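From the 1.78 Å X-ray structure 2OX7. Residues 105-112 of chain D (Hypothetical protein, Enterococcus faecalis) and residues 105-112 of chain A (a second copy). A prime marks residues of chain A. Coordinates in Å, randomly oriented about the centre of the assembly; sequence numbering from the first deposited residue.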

ATOM      1  N   ALA D 105     -12.737   6.270   1.799  1.00 22.16           N
ATOM      2  CA  ALA D 105     -12.835   6.055   3.231  1.00 23.00           C
ATOM      3  C   ALA D 105     -11.447   6.066   3.844  1.00 24.21           C
ATOM      4  O   ALA D 105     -10.466   6.088   3.100  1.00 24.49           O
ATOM      5  CB  ALA D 105     -13.551   4.731   3.504  1.00 23.58           C
ATOM      6  N   TYR D 106     -11.387   6.109   5.181  1.00 23.56           N
ATOM      7  CA  TYR D 106     -10.110   5.922   5.892  1.00 23.30           C
ATOM      8  C   TYR D 106     -10.252   4.654   6.728  1.00 24.50           C
ATOM      9  O   TYR D 106     -11.312   4.399   7.315  1.00 25.06           O
ATOM     10  CB  TYR D 106      -9.811   7.087   6.806  1.00 24.24           C
ATOM     11  CG  TYR D 106      -8.528   6.901   7.596  1.00 24.83           C
ATOM     12  CD1 TYR D 106      -7.325   7.393   7.101  1.00 22.77           C
ATOM     13  CD2 TYR D 106      -8.525   6.235   8.830  1.00 22.04           C
ATOM     14  CE1 TYR D 106      -6.120   7.225   7.798  1.00 27.68           C
ATOM     15  CE2 TYR D 106      -7.324   6.036   9.537  1.00 25.32           C
ATOM     16  CZ  TYR D 106      -6.142   6.534   9.006  1.00 26.21           C
ATOM     17  OH  TYR D 106      -4.987   6.374   9.690  1.00 27.60           O
ATOM     18  N   ALA D 107      -9.210   3.836   6.764  1.00 22.83           N
ATOM     19  CA  ALA D 107      -9.204   2.746   7.760  1.00 22.61           C
ATOM     20  C   ALA D 107      -7.805   2.226   7.846  1.00 21.51           C
ATOM     21  O   ALA D 107      -7.095   2.156   6.835  1.00 20.80           O
ATOM     22  CB  ALA D 107     -10.100   1.641   7.352  1.00 23.10           C
ATOM     23  N   ASP D 108      -7.430   1.903   9.074  1.00 20.74           N
ATOM     24  CA  ASP D 108      -6.236   1.120   9.307  1.00 21.14           C
ATOM     25  C   ASP D 108      -4.973   1.748   8.711  1.00 21.85           C
ATOM     26  O   ASP D 108      -4.107   1.021   8.186  1.00 24.58           O
ATOM     27  CB  ASP D 108      -6.467  -0.311   8.783  1.00 21.22           C
ATOM     28  CG  ASP D 108      -5.579  -1.334   9.482  1.00 20.45           C
ATOM     29  OD1 ASP D 108      -5.199  -1.106  10.666  1.00 20.24           O
ATOM     30  OD2 ASP D 108      -5.321  -2.369   8.860  1.00 23.04           O
ATOM     31  N   GLY D 109      -4.861   3.080   8.824  1.00 20.80           N
ATOM     32  CA  GLY D 109      -3.648   3.772   8.437  1.00 21.67           C
ATOM     33  C   GLY D 109      -3.644   4.487   7.095  1.00 21.53           C
ATOM     34  O   GLY D 109      -2.664   5.162   6.773  1.00 21.94           O
ATOM     35  N   ARG D 110      -4.703   4.309   6.296  1.00 22.59           N
ATOM     36  CA  ARG D 110      -4.715   4.909   4.955  1.00 24.04           C
ATOM     37  C   ARG D 110      -6.113   5.337   4.560  1.00 22.32           C
ATOM     38  O   ARG D 110      -7.109   4.772   5.041  1.00 21.82           O
ATOM     39  CB  ARG D 110      -4.159   3.955   3.866  1.00 23.59           C
ATOM     40  CG  ARG D 110      -4.995   2.648   3.753  1.00 26.90           C
ATOM     41  CD  ARG D 110      -4.754   1.808   2.513  1.00 30.77           C
ATOM     42  NE  ARG D 110      -5.794   0.785   2.462  1.00 38.65           N
ATOM     43  CZ  ARG D 110      -6.123   0.057   1.397  1.00 41.90           C
ATOM     44  NH1 ARG D 110      -5.484   0.197   0.229  1.00 43.77           N
ATOM     45  NH2 ARG D 110      -7.097  -0.819   1.515  1.00 41.26           N
ATOM     46  N   PHE D 111      -6.144   6.383   3.731  1.00 22.64           N
ATOM     47  CA  PHE D 111      -7.304   6.667   2.903  1.00 23.15           C
ATOM     48  C   PHE D 111      -7.264   5.728   1.713  1.00 23.64           C
ATOM     49  O   PHE D 111      -6.178   5.374   1.196  1.00 23.92           O
ATOM     50  CB  PHE D 111      -7.311   8.121   2.410  1.00 22.85           C
ATOM     51  CG  PHE D 111      -7.440   9.142   3.489  1.00 23.79           C
ATOM     52  CD1 PHE D 111      -8.702   9.436   4.044  1.00 26.64           C
ATOM     53  CD2 PHE D 111      -6.324   9.848   3.926  1.00 22.51           C
ATOM     54  CE1 PHE D 111      -8.831  10.399   5.039  1.00 24.63           C
ATOM     55  CE2 PHE D 111      -6.431  10.825   4.923  1.00 23.66           C
ATOM     56  CZ  PHE D 111      -7.708  11.107   5.465  1.00 25.55           C
ATOM     57  N   PHE D 112      -8.438   5.281   1.288  1.00 23.06           N
ATOM     58  CA  PHE D 112      -8.535   4.404   0.124  1.00 24.39           C
ATOM     59  C   PHE D 112      -9.838   4.585  -0.609  1.00 23.05           C
ATOM     60  O   PHE D 112     -10.764   5.189  -0.090  1.00 22.38           O
ATOM     61  CB  PHE D 112      -8.358   2.961   0.514  1.00 25.82           C
ATOM     62  CG  PHE D 112      -9.387   2.497   1.488  1.00 26.76           C
ATOM     63  CD1 PHE D 112     -10.431   1.719   1.053  1.00 30.08           C
ATOM     64  CD2 PHE D 112      -9.306   2.859   2.840  1.00 29.67           C
ATOM     65  CE1 PHE D 112     -11.432   1.283   1.978  1.00 31.05           C
ATOM     66  CE2 PHE D 112     -10.283   2.421   3.752  1.00 30.45           C
ATOM     67  CZ  PHE D 112     -11.329   1.653   3.320  1.00 31.07           C
TER
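Chain A, residues 105-112: AYADGRFF

Two backbone hydrogen bonds hold the hairpins of chain A and chain D together. The amide N of Phe111 donates to O of Gly109′ at 2.9 Å, and the amide N of Phe111′ donates to O of Gly109, also at 2.9 Å, with N-H...O angles of 149° and 156°. The pair brackets a single beta bridge between Arg110 and Arg110′, whose CA atoms stand 4.1 Å apart. From this centre the register runs in opposite directions: Gly109 lies nearest Phe111′ and Phe111 nearest Gly109′, each with its CA 5.4 Å from the CA of its partner. Chain A therefore lies antiparallel to chain D, and each contact on one side has its near-equivalent on the other.

The segment that makes this bridge is presented by a tight hairpin. In chain A, residues 105-107 and 110-112 are strands joined by a type I′ turn from Ala107′ to Arg110′. The strands are tied by N of Phe112′ to O of Ala105′ at 2.8 Å and by N of Ala107′ to O of Arg110′ at 2.9 Å; chain D has the same fold. Both middle residues of the turn have positive phi. Asp108′, at phi/psi 54/52, tolerates this left-handed conformation, which aspartate accepts more readily than most residues. Gly109′, at 97/-11, has the stronger requirement: a CB there would be jammed against the carbonyl O of Asp108′. Its carbonyl is also the acceptor for Phe111, so the turn residue contributes directly to the contact.

At the bridge, CB of Arg110 comes within 3.8 Å of CB of Arg110′. Both CA-to-CB bonds point sideways, and the ends of the side chains lead away from the opposite stretch. Arginine suits this place because its aliphatic base can pack closely while its long chain carries the charged guanidinium clear of its counterpart. Guanidinium nitrogens of both residues find hydrogen bonds elsewhere in the structure.

Farther out, aromatic side chains flank the bridge. OH of Tyr106 lies 3.2 Å from CD2 of Phe111′, and OH of Tyr106′ is equally close to CD2 of Phe111; each hydroxyl meets the phenylalanine ring at its edge, near the ring plane, where the ring hydrogens carry a slight positive charge. Apolar packing backs these contacts, with CE1 of Tyr106 3.8 Å from CE2 of Phe111′ and CE2 of Phe111 4.0 Å from CE1 of Tyr106′. Tyrosine combines the reach and apolar surface needed here with a hydroxyl that is hydrogen-bonded elsewhere. Together the stretches bury 282 Å².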

ATOM      1  N   ALA A 105       5.287   8.873   9.501  1.00 21.88           N
ATOM      2  CA  ALA A 105       4.982  10.067   8.702  1.00 24.09           C
ATOM      3  C   ALA A 105       3.675   9.879   7.916  1.00 25.95           C
ATOM      4  O   ALA A 105       3.113   8.769   7.906  1.00 27.27           O
ATOM      5  CB  ALA A 105       6.164  10.354   7.785  1.00 23.95           C
ATOM      6  N   TYR A 106       3.164  10.960   7.309  1.00 27.18           N
ATOM      7  CA  TYR A 106       2.060  10.868   6.373  1.00 26.15           C
ATOM      8  C   TYR A 106       2.529  11.367   5.011  1.00 27.44           C
ATOM      9  O   TYR A 106       3.226  12.380   4.931  1.00 27.19           O
ATOM     10  CB  TYR A 106       0.878  11.729   6.816  1.00 27.99           C
ATOM     11  CG  TYR A 106      -0.307  11.673   5.877  1.00 28.82           C
ATOM     12  CD1 TYR A 106      -1.341  10.764   6.094  1.00 27.24           C
ATOM     13  CD2 TYR A 106      -0.408  12.524   4.755  1.00 29.36           C
ATOM     14  CE1 TYR A 106      -2.421  10.687   5.248  1.00 27.79           C
ATOM     15  CE2 TYR A 106      -1.506  12.463   3.905  1.00 28.36           C
ATOM     16  CZ  TYR A 106      -2.501  11.549   4.155  1.00 29.75           C
ATOM     17  OH  TYR A 106      -3.590  11.449   3.343  1.00 31.26           O
ATOM     18  N   ALA A 107       2.150  10.665   3.942  1.00 26.89           N
ATOM     19  CA  ALA A 107       2.379  11.226   2.601  1.00 26.03           C
ATOM     20  C   ALA A 107       1.435  10.584   1.645  1.00 25.44           C
ATOM     21  O   ALA A 107       1.229   9.348   1.697  1.00 24.74           O
ATOM     22  CB  ALA A 107       3.796  10.963   2.152  1.00 27.87           C
ATOM     23  N   ASP A 108       0.831  11.422   0.797  1.00 24.72           N
ATOM     24  CA  ASP A 108       0.152  10.935  -0.396  1.00 25.76           C
ATOM     25  C   ASP A 108      -0.894   9.854  -0.086  1.00 26.17           C
ATOM     26  O   ASP A 108      -0.918   8.802  -0.732  1.00 27.93           O
ATOM     27  CB  ASP A 108       1.231  10.405  -1.354  1.00 26.09           C
ATOM     28  CG  ASP A 108       0.750  10.251  -2.791  1.00 25.86           C
ATOM     29  OD1 ASP A 108      -0.192  10.969  -3.214  1.00 22.52           O
ATOM     30  OD2 ASP A 108       1.353   9.399  -3.479  1.00 24.82           O
ATOM     31  N   GLY A 109      -1.782  10.150   0.853  1.00 25.75           N
ATOM     32  CA  GLY A 109      -2.895   9.241   1.144  1.00 25.17           C
ATOM     33  C   GLY A 109      -2.744   8.268   2.310  1.00 24.58           C
ATOM     34  O   GLY A 109      -3.733   7.628   2.681  1.00 23.88           O
ATOM     35  N   ARG A 110      -1.546   8.114   2.872  1.00 24.29           N
ATOM     36  CA  ARG A 110      -1.386   7.116   3.971  1.00 23.82           C
ATOM     37  C   ARG A 110      -0.374   7.558   5.011  1.00 24.57           C
ATOM     38  O   ARG A 110       0.539   8.342   4.713  1.00 23.63           O
ATOM     39  CB  ARG A 110      -0.913   5.776   3.396  1.00 25.21           C
ATOM     40  CG  ARG A 110       0.512   5.916   2.829  1.00 27.13           C
ATOM     41  CD  ARG A 110       0.878   4.736   2.018  1.00 35.67           C
ATOM     42  NE  ARG A 110       2.312   4.466   2.007  1.00 36.80           N
ATOM     43  CZ  ARG A 110       3.280   5.250   1.531  1.00 37.99           C
ATOM     44  NH1 ARG A 110       3.031   6.476   1.040  1.00 40.34           N
ATOM     45  NH2 ARG A 110       4.538   4.779   1.589  1.00 34.12           N
ATOM     46  N   PHE A 111      -0.545   7.037   6.230  1.00 22.64           N
ATOM     47  CA  PHE A 111       0.479   7.052   7.222  1.00 22.49           C
ATOM     48  C   PHE A 111       1.405   5.856   6.972  1.00 24.00           C
ATOM     49  O   PHE A 111       0.989   4.786   6.476  1.00 22.82           O
ATOM     50  CB  PHE A 111      -0.130   6.931   8.638  1.00 23.84           C
ATOM     51  CG  PHE A 111      -0.977   8.114   9.054  1.00 22.87           C
ATOM     52  CD1 PHE A 111      -0.377   9.304   9.490  1.00 28.67           C
ATOM     53  CD2 PHE A 111      -2.348   8.066   8.958  1.00 25.24           C
ATOM     54  CE1 PHE A 111      -1.159  10.382   9.844  1.00 28.36           C
ATOM     55  CE2 PHE A 111      -3.150   9.139   9.323  1.00 27.23           C
ATOM     56  CZ  PHE A 111      -2.566  10.296   9.761  1.00 26.41           C
ATOM     57  N   PHE A 112       2.660   6.012   7.348  1.00 23.76           N
ATOM     58  CA  PHE A 112       3.609   4.927   7.174  1.00 23.90           C
ATOM     59  C   PHE A 112       4.793   5.095   8.103  1.00 23.63           C
ATOM     60  O   PHE A 112       5.042   6.196   8.596  1.00 22.31           O
ATOM     61  CB  PHE A 112       4.062   4.858   5.730  1.00 24.75           C
ATOM     62  CG  PHE A 112       4.793   6.054   5.292  1.00 26.79           C
ATOM     63  CD1 PHE A 112       6.172   6.021   5.247  1.00 30.59           C
ATOM     64  CD2 PHE A 112       4.100   7.200   4.877  1.00 28.89           C
ATOM     65  CE1 PHE A 112       6.891   7.144   4.830  1.00 33.03           C
ATOM     66  CE2 PHE A 112       4.803   8.329   4.475  1.00 33.76           C
ATOM     67  CZ  PHE A 112       6.202   8.293   4.471  1.00 31.59           C
TER